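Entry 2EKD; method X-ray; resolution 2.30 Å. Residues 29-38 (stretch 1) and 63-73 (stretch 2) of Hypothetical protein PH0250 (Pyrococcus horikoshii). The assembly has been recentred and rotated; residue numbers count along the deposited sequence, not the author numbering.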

ATOM      1  N   GLU F  29       3.206 -26.856 -16.129  1.00 17.42           N
ATOM      2  CA  GLU F  29       3.835 -27.606 -17.207  1.00 18.74           C
ATOM      3  C   GLU F  29       3.070 -28.915 -17.485  1.00 19.98           C
ATOM      4  O   GLU F  29       3.030 -29.383 -18.631  1.00 19.67           O
ATOM      5  N   LEU F  30       2.466 -29.494 -16.445  1.00 18.06           N
ATOM      6  CA  LEU F  30       1.708 -30.739 -16.597  1.00 20.32           C
ATOM      7  C   LEU F  30       0.525 -30.554 -17.549  1.00 19.78           C
ATOM      8  O   LEU F  30       0.220 -31.440 -18.348  1.00 20.06           O
ATOM      9  N   LEU F  31      -0.134 -29.402 -17.458  1.00 19.14           N
ATOM     10  CA  LEU F  31      -1.278 -29.111 -18.319  1.00 20.85           C
ATOM     11  C   LEU F  31      -0.790 -28.872 -19.739  1.00 20.28           C
ATOM     12  O   LEU F  31      -1.473 -29.209 -20.710  1.00 18.39           O
ATOM     13  N   LEU F  32       0.393 -28.276 -19.852  1.00 20.28           N
ATOM     14  CA  LEU F  32       0.976 -28.014 -21.156  1.00 20.51           C
ATOM     15  C   LEU F  32       1.300 -29.345 -21.821  1.00 20.22           C
ATOM     16  O   LEU F  32       1.003 -29.548 -22.995  1.00 23.15           O
ATOM     17  N   TYR F  33       1.929 -30.243 -21.069  1.00 19.79           N
ATOM     18  CA  TYR F  33       2.290 -31.547 -21.602  1.00 20.74           C
ATOM     19  C   TYR F  33       1.029 -32.244 -22.094  1.00 21.44           C
ATOM     20  O   TYR F  33       1.017 -32.843 -23.160  1.00 22.11           O
ATOM     21  N   TYR F  34      -0.027 -32.158 -21.293  1.00 22.30           N
ATOM     22  CA  TYR F  34      -1.307 -32.768 -21.621  1.00 21.51           C
ATOM     23  C   TYR F  34      -1.847 -32.243 -22.949  1.00 22.64           C
ATOM     24  O   TYR F  34      -2.345 -33.010 -23.780  1.00 22.84           O
ATOM     25  N   ILE F  35      -1.732 -30.938 -23.156  1.00 22.74           N
ATOM     26  CA  ILE F  35      -2.209 -30.324 -24.389  1.00 22.23           C
ATOM     27  C   ILE F  35      -1.370 -30.716 -25.618  1.00 24.89           C
ATOM     28  O   ILE F  35      -1.917 -30.929 -26.702  1.00 24.93           O
ATOM     29  N   VAL F  36      -0.053 -30.818 -25.453  1.00 25.29           N
ATOM     30  CA  VAL F  36       0.826 -31.161 -26.577  1.00 27.26           C
ATOM     31  C   VAL F  36       0.802 -32.669 -26.905  1.00 29.08           C
ATOM     32  O   VAL F  36       0.579 -33.081 -28.039  1.00 28.66           O
ATOM     33  N   ASN F  37       1.121 -33.496 -25.868  1.00 31.69           N
ATOM     34  CA  ASN F  37       1.116 -34.948 -26.067  1.00 34.84           C
ATOM     35  C   ASN F  37      -0.204 -35.387 -26.712  1.00 37.01           C
ATOM     36  O   ASN F  37      -0.245 -36.011 -27.774  1.00 38.15           O
ATOM     37  N   ASN F  38      -1.306 -35.074 -25.980  1.00 40.02           N
ATOM     38  CA  ASN F  38      -2.676 -35.282 -26.416  1.00 42.81           C
ATOM     39  C   ASN F  38      -3.063 -34.271 -27.490  1.00 43.46           C
ATOM     40  O   ASN F  38      -3.354 -33.114 -27.216  1.00 43.86           O
ATOM     41  N   GLY F  63      10.613 -36.751 -15.284  1.00 26.71           N
ATOM     42  CA  GLY F  63      10.558 -38.086 -15.856  1.00 26.96           C
ATOM     43  C   GLY F  63       9.644 -38.260 -17.060  1.00 29.13           C
ATOM     44  O   GLY F  63       9.456 -39.374 -17.552  1.00 27.83           O
ATOM     45  N   PHE F  64       9.060 -37.172 -17.544  1.00 29.94           N
ATOM     46  CA  PHE F  64       8.178 -37.278 -18.698  1.00 30.61           C
ATOM     47  C   PHE F  64       8.966 -37.513 -19.983  1.00 31.27           C
ATOM     48  O   PHE F  64      10.147 -37.181 -20.077  1.00 32.07           O
ATOM     49  N   ASP F  65       8.310 -38.112 -20.966  1.00 31.69           N
ATOM     50  CA  ASP F  65       8.930 -38.323 -22.262  1.00 32.15           C
ATOM     51  C   ASP F  65       8.686 -36.989 -22.962  1.00 31.08           C
ATOM     52  O   ASP F  65       7.552 -36.656 -23.292  1.00 29.79           O
ATOM     53  N   VAL F  66       9.751 -36.224 -23.172  1.00 30.24           N
ATOM     54  CA  VAL F  66       9.632 -34.913 -23.791  1.00 29.60           C
ATOM     55  C   VAL F  66       9.868 -34.851 -25.297  1.00 29.90           C
ATOM     56  O   VAL F  66      10.116 -33.778 -25.842  1.00 29.10           O
ATOM     57  N   ALA F  67       9.797 -35.991 -25.975  1.00 30.93           N
ATOM     58  CA  ALA F  67       9.974 -35.995 -27.423  1.00 30.29           C
ATOM     59  C   ALA F  67       8.809 -35.229 -28.077  1.00 29.72           C
ATOM     60  O   ALA F  67       9.008 -34.469 -29.029  1.00 30.32           O
ATOM     61  N   PRO F  68       7.575 -35.421 -27.576  1.00 28.30           N
ATOM     62  CA  PRO F  68       6.426 -34.713 -28.152  1.00 28.36           C
ATOM     63  C   PRO F  68       6.621 -33.191 -28.113  1.00 29.38           C
ATOM     64  O   PRO F  68       6.107 -32.467 -28.964  1.00 30.24           O
ATOM     65  N   LEU F  69       7.358 -32.707 -27.117  1.00 28.61           N
ATOM     66  CA  LEU F  69       7.603 -31.276 -26.996  1.00 29.05           C
ATOM     67  C   LEU F  69       8.718 -30.828 -27.934  1.00 29.93           C
ATOM     68  O   LEU F  69       8.769 -29.666 -28.340  1.00 28.72           O
ATOM     69  N   GLU F  70       9.609 -31.756 -28.276  1.00 30.29           N
ATOM     70  CA  GLU F  70      10.729 -31.450 -29.161  1.00 32.11           C
ATOM     71  C   GLU F  70      10.321 -31.430 -30.631  1.00 31.56           C
ATOM     72  O   GLU F  70      10.968 -30.782 -31.451  1.00 30.66           O
ATOM     73  N   ASN F  71       9.238 -32.124 -30.959  1.00 32.01           N
ATOM     74  CA  ASN F  71       8.798 -32.209 -32.345  1.00 33.47           C
ATOM     75  C   ASN F  71       7.665 -31.290 -32.787  1.00 32.46           C
ATOM     76  O   ASN F  71       7.184 -31.411 -33.909  1.00 32.54           O
ATOM     77  N   VAL F  72       7.235 -30.371 -31.928  1.00 30.82           N
ATOM     78  CA  VAL F  72       6.170 -29.457 -32.322  1.00 29.68           C
ATOM     79  C   VAL F  72       6.814 -28.225 -32.935  1.00 28.58           C
ATOM     80  O   VAL F  72       8.001 -27.983 -32.733  1.00 28.13           O
ATOM     81  N   GLN F  73       6.038 -27.448 -33.685  1.00 27.25           N
ATOM     82  CA  GLN F  73       6.564 -26.239 -34.302  1.00 27.56           C
ATOM     83  C   GLN F  73       6.548 -25.105 -33.274  1.00 26.83           C
ATOM     84  O   GLN F  73       5.634 -25.005 -32.454  1.00 25.19           O
TER

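Packing of the helix 29-37 against the segment 63-73 in PH0250, where a short helix, 67-70, follows a loop; together the two stretches bury 469 Å² of surface, both sides summed. The backbones come nearest at the C-terminal end of the first helix, with the CA atoms of N37 and P68 5.7 Å apart and those of V36 and L69 6.8 Å apart. E29 is buried but out of reach of the second stretch, its OE1 being hydrogen-bonded elsewhere in the structure. L30 (m, t) leaves its backbone sideways, yet its end swings nearer, and CD2 packs tightly on CZ of F64 at 3.3 Å. L31 takes no part; L32 (t, p) likewise starts sideways and comes nearer at its tip, but its CD2 stays 4.8 Å from CD2 of L69.

Y33 is the centre of the contact and has the largest covered area, 109 Å². Its CA-to-CB bond points toward stretch 2, and chi1 is t. F64 (chi1 m), also pointing toward its partner, presents its ring edge to one face of the Y33 ring: the centroids lie 5.0 Å apart, the planes meet at 67°, and CD2 of Y33 is 3.7 Å from CD2 of F64. Beyond the aromatic pair, OH of Y33 donates a hydrogen bond to O of D65 at 2.8 Å. This carbonyl lies at the ring edge, near its plane, so the phenol satisfies its polar end while its carbon surface stays in apolar company. Water 1 joins the same corner: it accepts from N of D65 (2.8 Å to the water O) and donates a weak hydrogen bond to OH of Y33 (3.3 Å from the water O). L69 (m, t) adds a looser contact, its CG 4.3 Å from CD1 of Y33.

Y34 points away and I35 is out of reach. The next turn brings V36 (t) toward stretch 2. Its CG1 gathers three neighbours: O of P68 at 3.5 Å, CD2 of L69 at 3.6 Å and CG1 of V72 (m) at 3.6 Å. V72 itself points toward the helix, whereas L69 starts sideways and reaches in with its end. N37 (chi1 t) is exposed and sets off sideways, but its amide end approaches the proline ring, with ND2 3.5 Å from CG of P68, a contact without a hydrogen bond.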

ATOM      1  CB  GLU F  29       5.295 -27.921 -16.858  1.00 19.14           C
ATOM      2  CG  GLU F  29       5.466 -28.720 -15.578  1.00 20.56           C
ATOM      3  CD  GLU F  29       5.838 -27.853 -14.381  1.00 24.87           C
ATOM      4  OE1 GLU F  29       5.484 -26.654 -14.362  1.00 24.91           O
ATOM      5  OE2 GLU F  29       6.479 -28.380 -13.448  1.00 26.78           O
ATOM      6  CB  LEU F  30       1.183 -31.245 -15.246  1.00 18.44           C
ATOM      7  CG  LEU F  30       2.169 -31.617 -14.138  1.00 22.78           C
ATOM      8  CD1 LEU F  30       1.411 -32.282 -12.987  1.00 21.83           C
ATOM      9  CD2 LEU F  30       3.226 -32.568 -14.678  1.00 22.56           C
ATOM     10  CB  LEU F  31      -2.034 -27.874 -17.829  1.00 20.03           C
ATOM     11  CG  LEU F  31      -3.260 -27.529 -18.685  1.00 23.64           C
ATOM     12  CD1 LEU F  31      -4.259 -28.695 -18.646  1.00 21.10           C
ATOM     13  CD2 LEU F  31      -3.912 -26.244 -18.172  1.00 21.97           C
ATOM     14  CB  LEU F  32       2.272 -27.212 -21.035  1.00 20.77           C
ATOM     15  CG  LEU F  32       2.968 -27.135 -22.402  1.00 22.98           C
ATOM     16  CD1 LEU F  32       2.152 -26.217 -23.322  1.00 20.53           C
ATOM     17  CD2 LEU F  32       4.395 -26.637 -22.248  1.00 22.78           C
ATOM     18  CB  TYR F  33       2.948 -32.415 -20.527  1.00 19.44           C
ATOM     19  CG  TYR F  33       3.471 -33.723 -21.073  1.00 20.60           C
ATOM     20  CD1 TYR F  33       4.659 -33.766 -21.801  1.00 21.88           C
ATOM     21  CD2 TYR F  33       2.757 -34.911 -20.903  1.00 21.83           C
ATOM     22  CE1 TYR F  33       5.126 -34.951 -22.350  1.00 23.07           C
ATOM     23  CE2 TYR F  33       3.215 -36.112 -21.454  1.00 24.01           C
ATOM     24  CZ  TYR F  33       4.402 -36.122 -22.176  1.00 25.81           C
ATOM     25  OH  TYR F  33       4.868 -37.294 -22.728  1.00 27.22           O
ATOM     26  CB  TYR F  34      -2.297 -32.495 -20.488  1.00 20.97           C
ATOM     27  CG  TYR F  34      -3.729 -32.872 -20.784  1.00 21.97           C
ATOM     28  CD1 TYR F  34      -4.215 -34.150 -20.476  1.00 22.16           C
ATOM     29  CD2 TYR F  34      -4.611 -31.946 -21.344  1.00 19.79           C
ATOM     30  CE1 TYR F  34      -5.548 -34.493 -20.713  1.00 22.96           C
ATOM     31  CE2 TYR F  34      -5.948 -32.278 -21.584  1.00 21.61           C
ATOM     32  CZ  TYR F  34      -6.409 -33.549 -21.265  1.00 22.22           C
ATOM     33  OH  TYR F  34      -7.731 -33.866 -21.474  1.00 24.39           O
ATOM     34  CB  ILE F  35      -2.241 -28.777 -24.252  1.00 20.04           C
ATOM     35  CG1 ILE F  35      -3.386 -28.367 -23.316  1.00 19.05           C
ATOM     36  CG2 ILE F  35      -2.404 -28.122 -25.624  1.00 17.93           C
ATOM     37  CD1 ILE F  35      -3.497 -26.854 -23.085  1.00 16.56           C
ATOM     38  CB  VAL F  36       2.275 -30.749 -26.262  1.00 27.30           C
ATOM     39  CG1 VAL F  36       3.202 -31.252 -27.365  1.00 26.28           C
ATOM     40  CG2 VAL F  36       2.381 -29.237 -26.197  1.00 24.86           C
ATOM     41  CB  ASN F  37       1.258 -35.600 -24.683  1.00 33.39           C
ATOM     42  CG  ASN F  37       1.656 -37.062 -24.796  1.00 33.01           C
ATOM     43  OD1 ASN F  37       1.397 -37.875 -23.899  1.00 31.58           O
ATOM     44  ND2 ASN F  37       2.358 -37.392 -25.898  1.00 30.28           N
ATOM     45  CB  ASN F  38      -3.592 -35.128 -25.202  1.00 45.46           C
ATOM     46  CG  ASN F  38      -3.271 -36.201 -24.193  1.00 45.10           C
ATOM     47  OD1 ASN F  38      -3.973 -37.200 -24.061  1.00 46.64           O
ATOM     48  ND2 ASN F  38      -2.166 -35.978 -23.460  1.00 43.81           N
ATOM     49  CB  PHE F  64       7.343 -36.004 -18.864  1.00 28.19           C
ATOM     50  CG  PHE F  64       6.273 -35.830 -17.820  1.00 28.52           C
ATOM     51  CD1 PHE F  64       6.605 -35.529 -16.502  1.00 27.21           C
ATOM     52  CD2 PHE F  64       4.928 -35.967 -18.159  1.00 28.57           C
ATOM     53  CE1 PHE F  64       5.615 -35.366 -15.534  1.00 26.88           C
ATOM     54  CE2 PHE F  64       3.925 -35.805 -17.195  1.00 28.84           C
ATOM     55  CZ  PHE F  64       4.272 -35.505 -15.880  1.00 26.30           C
ATOM     56  CB  ASP F  65       8.231 -39.457 -23.012  1.00 34.91           C
ATOM     57  CG  ASP F  65       8.594 -39.491 -24.480  1.00 38.25           C
ATOM     58  OD1 ASP F  65       9.802 -39.493 -24.801  1.00 38.35           O
ATOM     59  OD2 ASP F  65       7.664 -39.518 -25.315  1.00 42.68           O
ATOM     60  CB  VAL F  66      10.570 -33.900 -23.097  1.00 29.79           C
ATOM     61  CG1 VAL F  66      10.110 -33.672 -21.670  1.00 30.31           C
ATOM     62  CG2 VAL F  66      12.004 -34.425 -23.103  1.00 30.77           C
ATOM     63  CB  ALA F  67      10.037 -37.420 -27.944  1.00 30.14           C
ATOM     64  CB  PRO F  68       5.263 -35.151 -27.261  1.00 28.93           C
ATOM     65  CG  PRO F  68       5.666 -36.515 -26.820  1.00 30.01           C
ATOM     66  CD  PRO F  68       7.140 -36.352 -26.519  1.00 28.79           C
ATOM     67  CB  LEU F  69       7.972 -30.916 -25.556  1.00 30.48           C
ATOM     68  CG  LEU F  69       6.940 -31.193 -24.459  1.00 31.32           C
ATOM     69  CD1 LEU F  69       7.480 -30.652 -23.142  1.00 34.16           C
ATOM     70  CD2 LEU F  69       5.614 -30.533 -24.791  1.00 30.23           C
ATOM     71  CB  GLU F  70      11.845 -32.481 -28.980  1.00 33.48           C
ATOM     72  CG  GLU F  70      12.552 -32.434 -27.647  1.00 36.20           C
ATOM     73  CD  GLU F  70      13.511 -33.594 -27.477  1.00 39.67           C
ATOM     74  OE1 GLU F  70      14.246 -33.904 -28.441  1.00 44.17           O
ATOM     75  OE2 GLU F  70      13.539 -34.195 -26.383  1.00 41.13           O
ATOM     76  CB  ASN F  71       8.438 -33.660 -32.673  1.00 35.83           C
ATOM     77  CG  ASN F  71       9.616 -34.597 -32.495  1.00 38.48           C
ATOM     78  OD1 ASN F  71      10.663 -34.424 -33.126  1.00 42.58           O
ATOM     79  ND2 ASN F  71       9.455 -35.592 -31.631  1.00 39.43           N
ATOM     80  CB  VAL F  72       5.312 -29.023 -31.115  1.00 31.21           C
ATOM     81  CG1 VAL F  72       4.707 -30.247 -30.441  1.00 31.68           C
ATOM     82  CG2 VAL F  72       6.156 -28.221 -30.133  1.00 31.39           C
ATOM     83  CB  GLN F  73       5.731 -25.865 -35.530  1.00 29.37           C
ATOM     84  CG  GLN F  73       5.563 -27.021 -36.523  1.00 32.59           C
ATOM     85  CD  GLN F  73       4.819 -26.612 -37.780  1.00 33.56           C
ATOM     86  OE1 GLN F  73       5.420 -26.131 -38.742  1.00 37.30           O
ATOM     87  NE2 GLN F  73       3.504 -26.782 -37.772  1.00 35.04           N
TER
HETATM   88  O   HOH W   1       5.852 -39.317 -20.307  1.00 30.26           O